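Protocatechuate decarboxylase (Klebsiella pneumoniae, PDB 5O3M) catalyses the decarboxylation of 3,4-dihydroxybenzoate (protocatechuate) to catechol, as a UbiD-family enzyme that depends on prenylated flavin. Local coordinates at residues G344-H347 / T348-G352; Q394-D397 / E398-G402. All coordinates share one frame; numbering follows the deposited sequence.

Contact 1: residues G344-H347 / T348-G352. With 9JE (pentane-1,5-diol), chain G.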
ATOM      1  N   GLY A 344       1.985   7.251 -36.156  1.00 35.93           N
ATOM      2  CA  GLY A 344       2.976   8.195 -35.656  1.00 30.45           C
ATOM      3  C   GLY A 344       2.436   9.567 -35.290  1.00 32.84           C
ATOM      4  O   GLY A 344       1.348   9.710 -34.717  1.00 30.68           O
ATOM      5  N   GLU A 345       3.221  10.602 -35.622  1.00 35.37           N
ATOM      6  CA  GLU A 345       2.878  11.963 -35.224  1.00 30.44           C
ATOM      7  C   GLU A 345       1.609  12.460 -35.912  1.00 35.53           C
ATOM      8  O   GLU A 345       0.868  13.262 -35.333  1.00 37.22           O
ATOM      9  CB  GLU A 345       4.042  12.901 -35.532  1.00 27.11           C
ATOM     10  CG  GLU A 345       3.844  14.308 -35.018  1.00 31.45           C
ATOM     11  CD  GLU A 345       4.056  14.396 -33.507  1.00 38.57           C
ATOM     12  OE1 GLU A 345       4.645  13.451 -32.927  1.00 34.91           O
ATOM     13  OE2 GLU A 345       3.637  15.406 -32.908  1.00 36.94           O
ATOM     14  N   GLU A 346       1.346  12.006 -37.145  1.00 29.47           N
ATOM     15  CA  GLU A 346       0.133  12.426 -37.833  1.00 31.86           C
ATOM     16  C   GLU A 346      -1.107  12.084 -37.018  1.00 32.84           C
ATOM     17  O   GLU A 346      -2.038  12.893 -36.932  1.00 33.00           O
ATOM     18  CB  GLU A 346       0.069  11.792 -39.226  1.00 33.82           C
ATOM     19  CG  GLU A 346      -1.031  12.380 -40.110  1.00 35.77           C
ATOM     20  CD  GLU A 346      -0.548  12.705 -41.535  1.00 36.63           C
ATOM     21  OE1 GLU A 346       0.498  12.169 -41.972  1.00 27.86           O
ATOM     22  OE2 GLU A 346      -1.214  13.518 -42.203  1.00 30.57           O
ATOM     23  N   HIS A 347      -1.128  10.905 -36.379  1.00 34.13           N
ATOM     24  CA  HIS A 347      -2.232  10.592 -35.464  1.00 35.92           C
ATOM     25  C   HIS A 347      -2.195  11.493 -34.228  1.00 30.91           C
ATOM     26  O   HIS A 347      -3.237  11.977 -33.763  1.00 28.60           O
ATOM     27  CB  HIS A 347      -2.185   9.107 -35.062  1.00 33.91           C
ATOM     28  CG  HIS A 347      -3.382   8.658 -34.282  1.00 33.35           C
ATOM     29  ND1 HIS A 347      -3.524   8.898 -32.930  1.00 37.46           N
ATOM     30  CD2 HIS A 347      -4.509   8.011 -34.673  1.00 30.90           C
ATOM     31  CE1 HIS A 347      -4.685   8.410 -32.521  1.00 39.29           C
ATOM     32  NE2 HIS A 347      -5.301   7.865 -33.559  1.00 38.70           N
ATOM     33  N   THR A 348      -1.004  11.730 -33.679  1.00 30.54           N
ATOM     34  CA  THR A 348      -0.875  12.607 -32.521  1.00 26.41           C
ATOM     35  C   THR A 348      -1.530  13.961 -32.772  1.00 35.51           C
ATOM     36  O   THR A 348      -2.276  14.470 -31.923  1.00 34.15           O
ATOM     37  CB  THR A 348       0.600  12.793 -32.175  1.00 27.88           C
ATOM     38  OG1 THR A 348       1.151  11.535 -31.752  1.00 38.41           O
ATOM     39  CG2 THR A 348       0.757  13.852 -31.067  1.00 28.02           C
ATOM     40  N   THR A 349      -1.234  14.573 -33.928  1.00 32.61           N
ATOM     41  CA  THR A 349      -1.870  15.837 -34.291  1.00 28.84           C
ATOM     42  C   THR A 349      -3.388  15.706 -34.324  1.00 27.05           C
ATOM     43  O   THR A 349      -4.108  16.469 -33.674  1.00 33.06           O
ATOM     44  CB  THR A 349      -1.367  16.313 -35.656  1.00 29.87           C
ATOM     45  OG1 THR A 349       0.038  16.592 -35.586  1.00 37.13           O
ATOM     46  CG2 THR A 349      -2.159  17.573 -36.100  1.00 27.80           C
ATOM     47  N   LEU A 350      -3.892  14.752 -35.108  1.00 26.75           N
ATOM     48  CA  LEU A 350      -5.328  14.680 -35.367  1.00 34.28           C
ATOM     49  C   LEU A 350      -6.112  14.295 -34.116  1.00 33.71           C
ATOM     50  O   LEU A 350      -7.155  14.896 -33.833  1.00 38.39           O
ATOM     51  CB  LEU A 350      -5.607  13.697 -36.508  1.00 26.98           C
ATOM     52  CG  LEU A 350      -5.034  14.132 -37.860  1.00 32.58           C
ATOM     53  CD1 LEU A 350      -5.218  13.023 -38.917  1.00 29.06           C
ATOM     54  CD2 LEU A 350      -5.697  15.432 -38.310  1.00 35.67           C
ATOM     55  N   ALA A 351      -5.644  13.294 -33.356  1.00 32.79           N
ATOM     56  CA  ALA A 351      -6.335  12.949 -32.114  1.00 30.07           C
ATOM     57  C   ALA A 351      -5.963  13.869 -30.958  1.00 33.16           C
ATOM     58  O   ALA A 351      -6.795  14.104 -30.071  1.00 33.23           O
ATOM     59  CB  ALA A 351      -6.045  11.509 -31.709  1.00 29.69           C
ATOM     60  N   GLY A 352      -4.736  14.394 -30.949  1.00 32.13           N
ATOM     61  CA  GLY A 352      -4.241  15.081 -29.756  1.00 33.89           C
ATOM     62  C   GLY A 352      -4.871  16.443 -29.529  1.00 33.12           C
ATOM     63  O   GLY A 352      -5.104  16.851 -28.381  1.00 32.62           O
TER
HETATM   64  C02 9JE G 601      -8.757   9.922 -35.742  1.00 51.05           C
HETATM   65  C03 9JE G 601      -7.713  10.329 -36.764  1.00 41.90           C
HETATM   66  C04 9JE G 601      -6.714   9.223 -37.094  1.00 51.47           C
HETATM   67  C05 9JE G 601      -6.927   8.601 -38.479  1.00 59.28           C
HETATM   68  C06 9JE G 601      -6.053   7.363 -38.731  1.00 62.91           C
HETATM   69  O01 9JE G 601      -8.630  10.758 -34.625  1.00 57.19           O
HETATM   70  O07 9JE G 601      -6.462   6.687 -39.903  1.00 54.81           O
HETATM   71  O   HOH W   1       2.188   9.067 -31.767  1.00 26.00           O
HETATM   72  O   HOH W   2       1.491  16.808 -33.269  1.00 29.79           O
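His347 and Ala351 meet one turn apart in the first turns of helix 344-366, buried near the centre of the chain. This is the tight side. CE1 of His347 lies 3.5 Å from CB of Ala351, and the ring approaches the methyl obliquely. CG of His347 is anti to the backbone N (chi1 -172°), which lays the ring along the helix toward the next turn. ND1 is hydrogen-bonded to Gly381 O, and Phe310 stacks on the ring. The backbone is regular, with Ala351 N donating to His347 O at 2.8 Å. His347, Leu350 and Ala351 line the pocket of a bound pentane-1,5-diol, whose C04 is 3.5 Å from His347 CD2. Cys170 O adds a hydrogen bond to the diol.

The side bearing Glu345 packs less closely and is bridged by water. Glu345 bends at chi2 (76°), and its carboxylate passes the methyl of Thr348, with OE2 3.8 Å from CG2. Thr378 ties the two residues together: its OG1 is hydrogen-bonded to both Glu345 OE1 and Thr348 OG1. Thr349 is held by His96 O and by a water. That water donates to Glu345 OE2 at 2.6 Å and to Thr349 OG1 at 2.7 Å.

Contact 2: residues Q394-D397 / E398-G402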
ATOM      1  N   GLN A 394      -2.014  30.707  -5.088  1.00 44.33           N
ATOM      2  CA  GLN A 394      -2.484  31.024  -3.747  1.00 37.72           C
ATOM      3  C   GLN A 394      -2.592  29.712  -2.971  1.00 36.77           C
ATOM      4  O   GLN A 394      -2.681  28.642  -3.586  1.00 37.20           O
ATOM      5  CB  GLN A 394      -3.848  31.719  -3.795  1.00 43.23           C
ATOM      6  CG  GLN A 394      -4.918  30.725  -4.240  1.00 47.92           C
ATOM      7  CD  GLN A 394      -6.101  31.374  -4.905  1.00 54.17           C
ATOM      8  OE1 GLN A 394      -6.621  32.376  -4.418  1.00 63.91           O
ATOM      9  NE2 GLN A 394      -6.538  30.808  -6.032  1.00 49.91           N
ATOM     10  N   PRO A 395      -2.596  29.769  -1.626  1.00 34.71           N
ATOM     11  CA  PRO A 395      -2.613  28.511  -0.848  1.00 32.90           C
ATOM     12  C   PRO A 395      -3.713  27.547  -1.272  1.00 28.37           C
ATOM     13  O   PRO A 395      -3.472  26.339  -1.330  1.00 31.23           O
ATOM     14  CB  PRO A 395      -2.795  28.984   0.607  1.00 33.57           C
ATOM     15  CG  PRO A 395      -2.297  30.438   0.624  1.00 31.18           C
ATOM     16  CD  PRO A 395      -2.481  30.977  -0.776  1.00 31.23           C
ATOM     17  N   ALA A 396      -4.907  28.046  -1.589  1.00 29.01           N
ATOM     18  CA  ALA A 396      -6.012  27.167  -1.958  1.00 30.42           C
ATOM     19  C   ALA A 396      -5.762  26.385  -3.250  1.00 34.61           C
ATOM     20  O   ALA A 396      -6.471  25.400  -3.501  1.00 36.56           O
ATOM     21  CB  ALA A 396      -7.307  27.982  -2.082  1.00 28.84           C
ATOM     22  N   ASP A 397      -4.791  26.798  -4.086  1.00 33.40           N
ATOM     23  CA  ASP A 397      -4.460  26.005  -5.271  1.00 30.84           C
ATOM     24  C   ASP A 397      -3.741  24.714  -4.918  1.00 31.11           C
ATOM     25  O   ASP A 397      -3.657  23.821  -5.764  1.00 38.97           O
ATOM     26  CB  ASP A 397      -3.598  26.799  -6.271  1.00 34.72           C
ATOM     27  CG  ASP A 397      -4.413  27.805  -7.105  1.00 34.67           C
ATOM     28  OD1 ASP A 397      -5.647  27.678  -7.195  1.00 34.99           O
ATOM     29  OD2 ASP A 397      -3.803  28.737  -7.671  1.00 40.93           O
ATOM     30  N   GLU A 398      -3.197  24.598  -3.709  1.00 30.37           N
ATOM     31  CA  GLU A 398      -2.654  23.318  -3.282  1.00 28.64           C
ATOM     32  C   GLU A 398      -3.809  22.340  -3.092  1.00 30.23           C
ATOM     33  O   GLU A 398      -4.783  22.647  -2.404  1.00 24.25           O
ATOM     34  CB  GLU A 398      -1.850  23.468  -1.989  1.00 29.22           C
ATOM     35  CG  GLU A 398      -1.212  22.143  -1.486  1.00 27.94           C
ATOM     36  CD  GLU A 398      -0.316  21.467  -2.540  1.00 29.93           C
ATOM     37  OE1 GLU A 398       0.483  22.182  -3.203  1.00 32.67           O
ATOM     38  OE2 GLU A 398      -0.419  20.223  -2.714  1.00 28.80           O
ATOM     39  N   GLY A 399      -3.722  21.180  -3.739  1.00 27.78           N
ATOM     40  CA  GLY A 399      -4.829  20.258  -3.807  1.00 28.63           C
ATOM     41  C   GLY A 399      -5.688  20.377  -5.044  1.00 33.75           C
ATOM     42  O   GLY A 399      -6.475  19.462  -5.323  1.00 29.96           O
ATOM     43  N   ARG A 400      -5.562  21.465  -5.804  1.00 26.85           N
ATOM     44  CA  ARG A 400      -6.294  21.567  -7.059  1.00 22.75           C
ATOM     45  C   ARG A 400      -5.551  20.947  -8.228  1.00 27.82           C
ATOM     46  O   ARG A 400      -6.173  20.707  -9.267  1.00 27.87           O
ATOM     47  CB  ARG A 400      -6.626  23.031  -7.376  1.00 23.49           C
ATOM     48  CG  ARG A 400      -7.593  23.629  -6.369  1.00 31.22           C
ATOM     49  CD  ARG A 400      -8.141  24.949  -6.822  1.00 33.68           C
ATOM     50  NE  ARG A 400      -9.160  25.404  -5.882  1.00 37.21           N
ATOM     51  CZ  ARG A 400      -9.164  26.611  -5.334  1.00 38.94           C
ATOM     52  NH1 ARG A 400      -8.220  27.488  -5.650  1.00 38.42           N
ATOM     53  NH2 ARG A 400     -10.119  26.947  -4.488  1.00 45.09           N
ATOM     54  N   GLN A 401      -4.248  20.666  -8.094  1.00 25.73           N
ATOM     55  CA  GLN A 401      -3.567  19.995  -9.197  1.00 30.46           C
ATOM     56  C   GLN A 401      -4.122  18.582  -9.383  1.00 38.10           C
ATOM     57  O   GLN A 401      -4.344  18.140 -10.518  1.00 40.58           O
ATOM     58  CB  GLN A 401      -2.046  19.980  -8.973  1.00 24.67           C
ATOM     59  CG  GLN A 401      -1.537  19.026  -7.860  1.00 20.73           C
ATOM     60  CD  GLN A 401      -1.472  19.686  -6.480  1.00 27.62           C
ATOM     61  OE1 GLN A 401      -2.139  20.694  -6.225  1.00 23.76           O
ATOM     62  NE2 GLN A 401      -0.660  19.111  -5.578  1.00 26.30           N
ATOM     63  N   GLY A 402      -4.396  17.876  -8.276  1.00 30.45           N
ATOM     64  CA  GLY A 402      -5.054  16.581  -8.383  1.00 27.66           C
ATOM     65  C   GLY A 402      -6.463  16.713  -8.918  1.00 23.99           C
ATOM     66  O   GLY A 402      -6.925  15.879  -9.702  1.00 29.36           O
TER
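Asp397 and Arg400 form a salt bridge where a 3-10 turn, 395-397, leads into helix 400-411. Arg400 NH1 donates to Asp397 OD1 at 3.0 Å. The oxygen lies in the guanidinium plane, but NH1 meets it on the anti side and 29° out of the carboxylate plane, and the two planes stand 69° apart. The arginine chain is extended from CG to NE and runs back over the turn. This brings Ala396 O over one guanidinium face, 3.5 Å from Arg400 CZ. NE2 of Gln394 sits at the edge of the same group and makes a weak hydrogen bond to Asp397 OD1.

The next shell sets these groups in place. Arg393 pairs with Asp397 OD2, so both carboxylate oxygens have a cationic partner. In the backbone, Arg400 N donates to Asp397 O at 3.0 Å, and Glu398 N donates to Pro395 O. Gly399 has a positive phi (95°) and lets the chain turn into the helix.

Farther out lies the subunit interface. Glu398 OE2 forms a salt bridge with Arg471 of the second subunit, and Arg454 NH2 of that subunit is hydrogen-bonded to Glu398 O. Within the chain, the Gln401 amide bridges Glu398 and Gly399. NE2 is hydrogen-bonded to Asp482 OD2 and donates to Glu398 OE2 at 3.1 Å, while Gln401 OE1 accepts Gly399 N at 3.0 Å.

Contact 1 comes first along the chain and contact 2 follows it. Their centres are about 32 Å apart, and their nearest atoms are about 18 Å apart, so they do not touch. Contact 1 opens helix 344-366, which follows strand 337-339 of a four-stranded mixed sheet and leads to strand 371-376 of the five-stranded one. Strands 371-376 and 385-390 lie between the contacts. Contact 2 then starts helix 400-411, which precedes the next strand, 417-422. The centre of contact 1 is about 4 Å from the centre of the chain, that of contact 2 about 33 Å. Contact 1 is buried in the subunit beside a diol, whereas contact 2 lies at the subunit interface.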